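Local structure of 2-dehydro-3-deoxy-D-arabinonate dehydratase (2Q1A) at residues 140-145 against 208-213; 146-151 against 250-255; 154-159 against 195-200. The protein dehydrates 2-dehydro-3-deoxy-D-arabinonate to 2,5-dioxopentanoate, a magnesium-dependent step in the pentose oxidation pathway that leads from D-arabinonate to 2-oxoglutarate. All coordinates share one frame; numbering follows the deposited sequence.

All three contacts belong to the FAH-family domain. Interactions 1 and 2 share strand 140-150, and their centres are about 17 Å apart. They meet at the metal site: E145 OE2 lies 2.6 Å from T253 OG1 and 2.8 Å from G255 N, both probable hydrogen bonds. The end of strand 250-253 and the residues after it thus probably help to fix E145, a magnesium ligand like E143. Interaction 3 is centred about 10 Å from interaction 2, and V149 O lies 2.6 Å from L157 N, a probable hydrogen bond. Its centre is about 23 Å from that of interaction 1, with no touch; the Y159 side chain is about 11 Å from that of E145.

Interaction 1: residues 140-145 against 208-213. With MG (magnesium ion), chain B; 2KT (2-ketobutyric acid), chain C.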
# COMPACT_ATOMS: atom_id res chain seq x y z
N THR A 140 -33.99 -25.75 -2.49
CA THR A 140 -32.58 -25.51 -2.79
C THR A 140 -31.78 -26.80 -2.62
O THR A 140 -31.91 -27.48 -1.59
CB THR A 140 -32.00 -24.36 -1.91
OG1 THR A 140 -32.65 -23.13 -2.23
CG2 THR A 140 -30.50 -24.21 -2.12
N LEU A 141 -30.96 -27.13 -3.62
CA LEU A 141 -30.16 -28.35 -3.61
C LEU A 141 -28.67 -28.07 -3.76
O LEU A 141 -28.28 -27.17 -4.51
CB LEU A 141 -30.61 -29.29 -4.74
CG LEU A 141 -31.98 -29.99 -4.66
CD1 LEU A 141 -32.19 -30.88 -5.88
CD2 LEU A 141 -32.12 -30.81 -3.36
N PRO A 142 -27.82 -28.85 -3.06
CA PRO A 142 -26.39 -28.71 -3.31
C PRO A 142 -25.99 -29.49 -4.56
O PRO A 142 -26.54 -30.56 -4.82
CB PRO A 142 -25.76 -29.33 -2.06
CG PRO A 142 -26.77 -30.36 -1.61
CD PRO A 142 -28.12 -29.86 -2.03
N GLU A 143 -25.06 -28.95 -5.34
CA GLU A 143 -24.57 -29.65 -6.51
C GLU A 143 -23.09 -30.03 -6.36
O GLU A 143 -22.21 -29.17 -6.47
CB GLU A 143 -24.84 -28.84 -7.78
CG GLU A 143 -26.34 -28.64 -8.09
CD GLU A 143 -26.61 -27.97 -9.45
OE1 GLU A 143 -27.80 -27.74 -9.78
OE2 GLU A 143 -25.63 -27.68 -10.18
N PRO A 144 -22.82 -31.31 -6.09
CA PRO A 144 -21.44 -31.78 -5.91
C PRO A 144 -20.71 -31.80 -7.24
O PRO A 144 -21.15 -32.49 -8.17
CB PRO A 144 -21.61 -33.20 -5.36
CG PRO A 144 -22.96 -33.63 -5.81
CD PRO A 144 -23.80 -32.39 -5.91
N GLU A 145 -19.62 -31.04 -7.34
CA GLU A 145 -18.93 -30.87 -8.61
C GLU A 145 -17.42 -30.87 -8.46
O GLU A 145 -16.89 -30.39 -7.45
CB GLU A 145 -19.38 -29.58 -9.29
CG GLU A 145 -20.90 -29.45 -9.47
CD GLU A 145 -21.32 -28.31 -10.38
OE1 GLU A 145 -22.53 -28.02 -10.43
OE2 GLU A 145 -20.45 -27.70 -11.05
N ILE A 208 -17.28 -39.20 -6.83
CA ILE A 208 -17.88 -38.04 -6.18
C ILE A 208 -19.06 -38.53 -5.36
O ILE A 208 -19.96 -39.19 -5.89
CB ILE A 208 -18.33 -36.96 -7.20
CG1 ILE A 208 -17.15 -36.51 -8.09
CG2 ILE A 208 -18.95 -35.76 -6.47
CD1 ILE A 208 -17.53 -35.55 -9.21
N THR A 209 -19.07 -38.20 -4.07
CA THR A 209 -20.12 -38.65 -3.15
C THR A 209 -20.78 -37.48 -2.44
O THR A 209 -20.09 -36.62 -1.89
CB THR A 209 -19.56 -39.64 -2.10
OG1 THR A 209 -18.76 -40.63 -2.75
CG2 THR A 209 -20.68 -40.32 -1.33
N LEU A 210 -22.11 -37.46 -2.46
CA LEU A 210 -22.89 -36.47 -1.73
C LEU A 210 -23.72 -37.10 -0.60
O LEU A 210 -24.45 -38.07 -0.82
CB LEU A 210 -23.81 -35.70 -2.68
CG LEU A 210 -24.94 -34.83 -2.12
CD1 LEU A 210 -24.43 -33.58 -1.41
CD2 LEU A 210 -25.92 -34.46 -3.22
N LYS A 211 -23.58 -36.55 0.60
CA LYS A 211 -24.43 -36.89 1.74
C LYS A 211 -25.00 -35.62 2.35
O LYS A 211 -24.28 -34.64 2.55
CB LYS A 211 -23.65 -37.70 2.79
CG LYS A 211 -23.40 -39.16 2.40
CD LYS A 211 -22.19 -39.78 3.13
CE LYS A 211 -22.56 -40.31 4.53
NZ LYS A 211 -21.50 -41.23 5.08
N ILE A 212 -26.31 -35.62 2.61
CA ILE A 212 -26.95 -34.56 3.38
C ILE A 212 -27.35 -35.14 4.74
O ILE A 212 -28.00 -36.18 4.82
CB ILE A 212 -28.16 -33.97 2.64
CG1 ILE A 212 -27.76 -33.52 1.23
CG2 ILE A 212 -28.77 -32.81 3.44
CD1 ILE A 212 -28.93 -33.20 0.30
N VAL A 213 -26.93 -34.46 5.82
CA VAL A 213 -27.16 -34.95 7.17
C VAL A 213 -28.10 -34.02 7.94
O VAL A 213 -27.83 -32.83 8.09
CB VAL A 213 -25.83 -35.17 7.94
CG1 VAL A 213 -26.09 -35.64 9.37
CG2 VAL A 213 -24.96 -36.18 7.22
MG MG B . -24.05 -26.90 -11.24
C4 2KT C . -27.25 -25.66 -14.37
C3 2KT C . -26.66 -26.79 -14.60
C2 2KT C . -25.80 -27.11 -13.73
O3 2KT C . -25.49 -26.34 -12.82
C 2KT C . -25.21 -28.31 -13.79
OXT 2KT C . -25.50 -29.12 -14.70
O 2KT C . -24.36 -28.61 -12.91
O HOH W 1 -22.31 -26.41 -12.51
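The puckered rings of P142 and P144 meet strand 208-213 with CB, CG and CD, while the flat groups, the carboxylates of E143 and E145, lie on the metal side. P144 CG lies 3.8 Å from L210 CB, and the L210 side chain crosses this ring at about a right angle. P144 CB packs on I208 CG2 at 3.9 Å. P142 CG is shared by two residues. L210 CD1 reaches it at 4.0 Å, again crossing the ring, while I212 reaches toward P142 and brings CD1 to the same CG. In L210, CG is anti to the backbone N (chi1 167°), and chi2 near 70° then splits the methyls, CD1 to P142 and CD2 to P144. The contact between the two segments is therefore wholly apolar, and it is buried.

The CB atoms of E143 and E145 point away from strand 208-213. Both chains run extended beyond CG and end at the magnesium ion. E143 OE2 binds the metal at 2.1 Å, and E145 OE1 is a second ligand. The ligand 2-ketobutyric acid chelates the ion through its keto O3 at 2.2 Å and its carboxylate O at 2.4 Å. Water 1 is a further ligand at 2.2 Å, and D164 completes the shell. The second oxygens are held too. E143 OE1 forms a salt bridge to R89, and E145 OE2 is hydrogen-bonded to T253 and G255. These bonds probably limit rotation of both carboxylates. I81, K182 and T256 hydrogen-bond the 2-ketobutyric acid.

The prolines turn to strand 207-214 of another sheet, so the contact packs one sheet against another, while the glutamates turn to the metal. Two glutamates separated by one residue, P144, with a later aspartate form the magnesium site characteristic of the FAH family.

Interaction 2: residues 146-151 against 250-255; sequences LAVVLD and TILTTG
L146 O is gripped twice by T254. The backbone N of T254 donates to it at 3.0 Å, nearly straight off the carbonyl. T254 OG1 donates at 2.7 Å, tilted 29° from the carbonyl plane. The hydroxyl gets there because OG1 sits between its own backbone N and carbonyl carbon (chi1 65°). Water 2 closes the site: it accepts from L146 N and donates to T254 OG1 and G255 O.

Beyond this point the strands run antiparallel, with an angle of 155° between their directions. V148 and L252 are a hydrogen-bonded pair: V148 N donates to L252 O at 2.8 Å, and L252 N returns a bond to V148 O. L150 N also donates to T250 O, at 2.8 Å. V148 CG2 lies alongside L252 CB at 3.8 Å, and L150 CD1 packs on the same CB. The opposite face carries A147 CB against I251 CG2, also 3.8 Å apart, and V149 CG2 against I251 CG1.

Helix 233-241 covers L150 and L252 with I237 and Q236. On the A147 and I251 face lie M162 of strand 156-167 and residues of strand 188-196. Strand 140-150 lies between strands 250-253 and 156-167, antiparallel to both.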
# COMPACT_ATOMS: atom_id res chain seq x y z
N LEU A 146 -16.72 -31.42 -9.44
CA LEU A 146 -15.28 -31.24 -9.57
C LEU A 146 -15.02 -29.87 -10.20
O LEU A 146 -15.68 -29.49 -11.18
CB LEU A 146 -14.67 -32.35 -10.42
CG LEU A 146 -13.17 -32.25 -10.76
CD1 LEU A 146 -12.31 -32.52 -9.53
CD2 LEU A 146 -12.81 -33.21 -11.89
N ALA A 147 -14.07 -29.14 -9.63
CA ALA A 147 -13.76 -27.80 -10.10
C ALA A 147 -12.26 -27.63 -10.35
O ALA A 147 -11.44 -28.15 -9.60
CB ALA A 147 -14.26 -26.77 -9.12
N VAL A 148 -11.93 -26.90 -11.41
CA VAL A 148 -10.53 -26.61 -11.72
C VAL A 148 -10.15 -25.18 -11.34
O VAL A 148 -10.97 -24.27 -11.46
CB VAL A 148 -10.19 -26.87 -13.21
CG1 VAL A 148 -10.09 -28.37 -13.50
CG2 VAL A 148 -11.20 -26.20 -14.15
N VAL A 149 -8.92 -25.01 -10.87
CA VAL A 149 -8.33 -23.68 -10.74
C VAL A 149 -7.51 -23.41 -12.00
O VAL A 149 -6.72 -24.26 -12.44
CB VAL A 149 -7.45 -23.55 -9.47
CG1 VAL A 149 -6.94 -22.13 -9.31
CG2 VAL A 149 -8.23 -23.96 -8.23
N LEU A 150 -7.72 -22.23 -12.59
CA LEU A 150 -7.08 -21.87 -13.87
C LEU A 150 -6.18 -20.63 -13.79
O LEU A 150 -6.39 -19.77 -12.93
CB LEU A 150 -8.16 -21.63 -14.94
CG LEU A 150 -9.24 -22.71 -15.09
CD1 LEU A 150 -10.44 -22.19 -15.87
CD2 LEU A 150 -8.67 -23.96 -15.73
N ASP A 151 -5.19 -20.55 -14.67
CA ASP A 151 -4.50 -19.27 -14.94
C ASP A 151 -5.18 -18.51 -16.09
O ASP A 151 -6.19 -18.98 -16.63
CB ASP A 151 -2.98 -19.45 -15.17
CG ASP A 151 -2.63 -20.11 -16.50
OD1 ASP A 151 -3.40 -20.00 -17.49
OD2 ASP A 151 -1.55 -20.74 -16.57
N THR A 250 -8.88 -17.98 -11.25
CA THR A 250 -10.29 -18.24 -11.58
C THR A 250 -10.62 -19.73 -11.37
O THR A 250 -9.78 -20.61 -11.61
CB THR A 250 -10.61 -17.82 -13.05
OG1 THR A 250 -10.59 -16.39 -13.16
CG2 THR A 250 -11.98 -18.34 -13.51
N ILE A 251 -11.84 -20.00 -10.90
CA ILE A 251 -12.31 -21.36 -10.75
C ILE A 251 -13.46 -21.65 -11.70
O ILE A 251 -14.41 -20.87 -11.80
CB ILE A 251 -12.74 -21.68 -9.29
CG1 ILE A 251 -11.52 -21.73 -8.36
CG2 ILE A 251 -13.48 -23.01 -9.22
CD1 ILE A 251 -11.85 -21.99 -6.89
N LEU A 252 -13.33 -22.76 -12.42
CA LEU A 252 -14.42 -23.32 -13.21
C LEU A 252 -14.94 -24.60 -12.56
O LEU A 252 -14.19 -25.55 -12.33
CB LEU A 252 -13.97 -23.61 -14.65
CG LEU A 252 -14.96 -24.30 -15.60
CD1 LEU A 252 -16.25 -23.51 -15.77
CD2 LEU A 252 -14.33 -24.57 -16.96
N THR A 253 -16.24 -24.61 -12.27
CA THR A 253 -16.90 -25.81 -11.76
C THR A 253 -17.62 -26.56 -12.88
O THR A 253 -18.41 -25.97 -13.63
CB THR A 253 -17.79 -25.51 -10.52
OG1 THR A 253 -18.26 -26.74 -9.97
CG2 THR A 253 -18.98 -24.61 -10.86
N THR A 254 -17.34 -27.85 -13.00
CA THR A 254 -17.59 -28.61 -14.23
C THR A 254 -18.97 -29.28 -14.41
O THR A 254 -19.16 -30.05 -15.35
CB THR A 254 -16.49 -29.66 -14.47
OG1 THR A 254 -16.53 -30.65 -13.43
CG2 THR A 254 -15.12 -29.00 -14.49
N GLY A 255 -19.93 -28.98 -13.53
CA GLY A 255 -21.27 -29.57 -13.63
C GLY A 255 -21.49 -30.78 -12.72
O GLY A 255 -20.54 -31.51 -12.41
O HOH W 2 -18.14 -32.29 -12.10

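Interaction 3: residues 154-159 against 195-200; sequences GKILGY and VTSDEI
V195 pairs with Y159 through two backbone hydrogen bonds. Y159 N donates to V195 O at 2.9 Å, and V195 N donates back to Y159 O. They form an antiparallel hydrogen-bonded pair. V195 CG2 also packs on Y159 CB at 3.9 Å. V195 O lies 3.1 Å from G158 CA, an approach that leaves little room for a CB at G158. G158 and L157 form a classic beta bulge opposite V149.

The CB of T196 points away from 154-159. Its OG1 donates to D198 OD1 at 2.7 Å and is also hydrogen-bonded to M1 N, and its O accepts from E199 N where the chain enters a 3-10 turn. S197 begins that turn. Its N donates to water 3 at 3.0 Å, and the water donates in turn to L157 O, bridging the segments beside the bulge. S197 OG approaches Y159 CE2 obliquely. D198 and E199 face other parts of the chain: D198 OD2 bonds to Y37, and E199 OE2 bonds to M1 N. I200 comes back to the contact. Its CD1 lies 3.7 Å from Y159 CD2 and also touches CG and CB.

The tyrosine ring is set by its first torsion, with CG anti to the carbonyl carbon (chi1 -61°). One ring face receives I156 CG2 of the same segment, 4.1 Å above the plane and offset toward the rim. V148 and L146 of strand 140-150 also touch this residue. Replacing Y159 with an alanine here would probably keep the backbone bonds to V195 but leave I200 CD1 and I156 CG2 without the ring they pack on.

Backbone bonds set the pairing; the packing of I200 on the ring, with the water bridge from S197 N to L157 O, probably keeps the 3-10 turn against the strand.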
# COMPACT_ATOMS: atom_id res chain seq x y z
N GLY A 154 -5.99 -20.30 -19.34
CA GLY A 154 -6.92 -21.43 -19.27
C GLY A 154 -6.24 -22.73 -18.93
O GLY A 154 -6.79 -23.80 -19.16
N LYS A 155 -5.02 -22.64 -18.41
CA LYS A 155 -4.26 -23.81 -17.99
C LYS A 155 -4.68 -24.26 -16.58
O LYS A 155 -4.84 -23.43 -15.67
CB LYS A 155 -2.76 -23.48 -18.03
CG LYS A 155 -1.84 -24.66 -17.85
CD LYS A 155 -0.46 -24.18 -17.45
CE LYS A 155 0.56 -25.31 -17.53
NZ LYS A 155 1.84 -24.91 -16.86
N ILE A 156 -4.85 -25.57 -16.40
CA ILE A 156 -5.29 -26.13 -15.12
C ILE A 156 -4.18 -26.10 -14.07
O ILE A 156 -3.17 -26.79 -14.22
CB ILE A 156 -5.87 -27.56 -15.27
CG1 ILE A 156 -7.15 -27.54 -16.13
CG2 ILE A 156 -6.16 -28.18 -13.90
CD1 ILE A 156 -7.60 -28.90 -16.64
N LEU A 157 -4.37 -25.31 -13.02
CA LEU A 157 -3.38 -25.18 -11.95
C LEU A 157 -3.65 -26.15 -10.81
O LEU A 157 -2.77 -26.41 -9.99
CB LEU A 157 -3.36 -23.75 -11.39
CG LEU A 157 -2.99 -22.57 -12.30
CD1 LEU A 157 -3.21 -21.25 -11.56
CD2 LEU A 157 -1.56 -22.68 -12.80
N GLY A 158 -4.88 -26.67 -10.76
CA GLY A 158 -5.26 -27.62 -9.72
C GLY A 158 -6.72 -28.01 -9.73
O GLY A 158 -7.50 -27.52 -10.55
N TYR A 159 -7.09 -28.89 -8.80
CA TYR A 159 -8.45 -29.39 -8.67
C TYR A 159 -8.95 -29.21 -7.25
O TYR A 159 -8.16 -29.17 -6.31
CB TYR A 159 -8.52 -30.88 -9.00
CG TYR A 159 -8.10 -31.26 -10.41
CD1 TYR A 159 -9.03 -31.26 -11.45
CD2 TYR A 159 -6.79 -31.63 -10.69
CE1 TYR A 159 -8.65 -31.62 -12.74
CE2 TYR A 159 -6.40 -31.99 -11.98
CZ TYR A 159 -7.34 -31.98 -13.00
OH TYR A 159 -6.96 -32.33 -14.28
N VAL A 195 -5.63 -29.36 -4.87
CA VAL A 195 -4.56 -30.30 -5.17
C VAL A 195 -3.92 -29.93 -6.50
O VAL A 195 -4.62 -29.57 -7.45
CB VAL A 195 -5.03 -31.79 -5.15
CG1 VAL A 195 -5.66 -32.14 -3.79
CG2 VAL A 195 -6.00 -32.10 -6.29
N THR A 196 -2.59 -30.00 -6.55
CA THR A 196 -1.86 -29.70 -7.78
C THR A 196 -2.19 -30.74 -8.84
O THR A 196 -2.66 -31.83 -8.53
CB THR A 196 -0.33 -29.63 -7.55
OG1 THR A 196 0.11 -30.78 -6.83
CG2 THR A 196 0.02 -28.39 -6.77
N SER A 197 -1.96 -30.37 -10.10
CA SER A 197 -2.35 -31.19 -11.25
C SER A 197 -1.80 -32.63 -11.23
O SER A 197 -2.48 -33.57 -11.65
CB SER A 197 -1.95 -30.48 -12.55
OG SER A 197 -2.87 -30.77 -13.58
N ASP A 198 -0.57 -32.79 -10.73
CA ASP A 198 0.08 -34.11 -10.66
C ASP A 198 -0.51 -35.03 -9.58
O ASP A 198 -0.20 -36.23 -9.55
CB ASP A 198 1.59 -33.94 -10.46
CG ASP A 198 1.95 -33.06 -9.27
OD1 ASP A 198 1.02 -32.60 -8.56
OD2 ASP A 198 3.16 -32.81 -9.05
N GLU A 199 -1.34 -34.48 -8.70
CA GLU A 199 -1.98 -35.26 -7.64
C GLU A 199 -3.15 -36.08 -8.17
O GLU A 199 -3.70 -36.92 -7.46
CB GLU A 199 -2.45 -34.35 -6.50
CG GLU A 199 -1.34 -33.62 -5.76
CD GLU A 199 -0.68 -34.47 -4.67
OE1 GLU A 199 -1.15 -35.59 -4.41
OE2 GLU A 199 0.31 -33.99 -4.07
N ILE A 200 -3.53 -35.83 -9.42
CA ILE A 200 -4.62 -36.56 -10.07
C ILE A 200 -4.18 -37.08 -11.44
O ILE A 200 -4.02 -36.30 -12.39
CB ILE A 200 -5.91 -35.69 -10.19
CG1 ILE A 200 -6.50 -35.42 -8.80
CG2 ILE A 200 -6.94 -36.37 -11.10
CD1 ILE A 200 -7.80 -34.64 -8.80
O HOH W 3 -0.18 -28.10 -10.81